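Local structure of thiol peroxidase (Mycobacterium tuberculosis, 1XVQ) at residues Thr28-Gly31 and Gly32-Val36. The protein reduces hydrogen peroxide and organic hydroperoxides to water and alcohols, drawing its electrons from thioredoxin, and so probably protects the cell against oxidative stress. Residues are numbered along the deposited sequence; the frame is centred on the assembly and turned at random.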
loop_
_atom_site.group_PDB
_atom_site.type_symbol
_atom_site.label_atom_id
_atom_site.label_comp_id
_atom_site.label_asym_id
_atom_site.label_seq_id
_atom_site.Cartn_x
_atom_site.Cartn_y
_atom_site.Cartn_z
ATOM N N THR A 28 -9.211 -6.235 -6.307
ATOM C CA THR A 28 -9.721 -7.460 -5.721
ATOM C C THR A 28 -8.536 -8.192 -5.097
ATOM O O THR A 28 -7.947 -9.096 -5.702
ATOM C CB THR A 28 -10.369 -8.361 -6.801
ATOM O OG1 THR A 28 -9.400 -8.637 -7.818
ATOM C CG2 THR A 28 -11.568 -7.666 -7.447
ATOM N N LEU A 29 -8.190 -7.796 -3.884
ATOM C CA LEU A 29 -7.062 -8.383 -3.159
ATOM C C LEU A 29 -7.517 -9.659 -2.463
ATOM O O LEU A 29 -8.692 -10.009 -2.532
ATOM C CB LEU A 29 -6.535 -7.364 -2.135
ATOM C CG LEU A 29 -5.871 -6.146 -2.802
ATOM C CD1 LEU A 29 -5.749 -4.999 -1.794
ATOM C CD2 LEU A 29 -4.497 -6.532 -3.341
ATOM N N THR A 30 -6.588 -10.369 -1.836
ATOM C CA THR A 30 -6.926 -11.608 -1.133
ATOM C C THR A 30 -6.701 -11.434 0.353
ATOM O O THR A 30 -5.655 -10.940 0.792
ATOM C CB THR A 30 -6.072 -12.796 -1.647
ATOM O OG1 THR A 30 -6.311 -12.968 -3.040
ATOM C CG2 THR A 30 -6.455 -14.097 -0.926
ATOM N N GLY A 31 -7.699 -11.844 1.129
ATOM C CA GLY A 31 -7.630 -11.720 2.573
ATOM C C GLY A 31 -7.082 -12.932 3.291
ATOM O O GLY A 31 -6.767 -13.956 2.663
ATOM N N GLY A 32 -6.974 -12.802 4.613
ATOM C CA GLY A 32 -6.440 -13.862 5.454
ATOM C C GLY A 32 -7.193 -15.181 5.383
ATOM O O GLY A 32 -6.632 -16.228 5.685
ATOM N N ASP A 33 -8.456 -15.140 4.979
ATOM C CA ASP A 33 -9.250 -16.361 4.875
ATOM C C ASP A 33 -9.347 -16.827 3.426
ATOM O O ASP A 33 -10.173 -17.673 3.090
ATOM C CB ASP A 33 -10.652 -16.109 5.433
ATOM C CG ASP A 33 -11.413 -15.046 4.658
ATOM O OD1 ASP A 33 -10.784 -14.301 3.867
ATOM O OD2 ASP A 33 -12.645 -14.945 4.847
ATOM N N LEU A 34 -8.500 -16.257 2.570
ATOM C CA LEU A 34 -8.464 -16.584 1.143
ATOM C C LEU A 34 -9.687 -16.113 0.364
ATOM O O LEU A 34 -9.911 -16.519 -0.776
ATOM C CB LEU A 34 -8.216 -18.099 0.916
ATOM C CG LEU A 34 -6.892 -18.648 1.488
ATOM C CD1 LEU A 34 -6.674 -20.102 1.047
ATOM C CD2 LEU A 34 -5.716 -17.775 1.012
ATOM N N GLY A 35 -10.475 -15.243 0.999
ATOM C CA GLY A 35 -11.634 -14.682 0.351
ATOM C C GLY A 35 -11.158 -13.439 -0.377
ATOM O O GLY A 35 -9.951 -13.176 -0.428
ATOM N N VAL A 36 -12.075 -12.663 -0.940
ATOM C CA VAL A 36 -11.659 -11.463 -1.654
ATOM C C VAL A 36 -11.874 -10.204 -0.841
ATOM O O VAL A 36 -12.826 -10.102 -0.064
ATOM C CB VAL A 36 -12.402 -11.340 -2.996
ATOM C CG1 VAL A 36 -11.979 -10.059 -3.732
ATOM C CG2 VAL A 36 -12.113 -12.553 -3.856
#
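A 3:5 hairpin, a type I turn with a G1 beta bulge, joins the antiparallel strands 28-30 and 36-38; Thr30 and Val36 form its non-hydrogen-bonded pair, with CA atoms 4.8 Å apart and both side chains on one face. Beyond that pair Gly31 N donates to Gly35 O at 3.0 Å in a nearly straight bond (169°), closing the loop. In the type I turn, Leu34 N reaches Gly31 O at 2.9 Å, from well above the carbonyl plane. Leu34 holds the bulge position usual for glycine, in the left-handed region (phi 69°). Asp33 adds an Asx turn: with CG between the backbone N and the carbonyl carbon (chi1 62°), the carboxylate folds back over the turn, and Gly35 N meets Asp33 OD1 at 3.0 Å from above its plane. Thr30 CG2, anti to the backbone N, lies 3.8 Å from Leu34 CA and touches Gly35 O. Across the strands, Val36 CG1 packs against Thr28 CB at 3.9 Å, while Val36 CA makes a CA-H...O contact with Leu29 O. The hairpin continues through backbone bonding of Leu29 with Ile37; Thr30 and Leu34 rest on Pro86 of helix 86-89, and Leu29 packs on loop residues Ala104, Ala106 and Asp109.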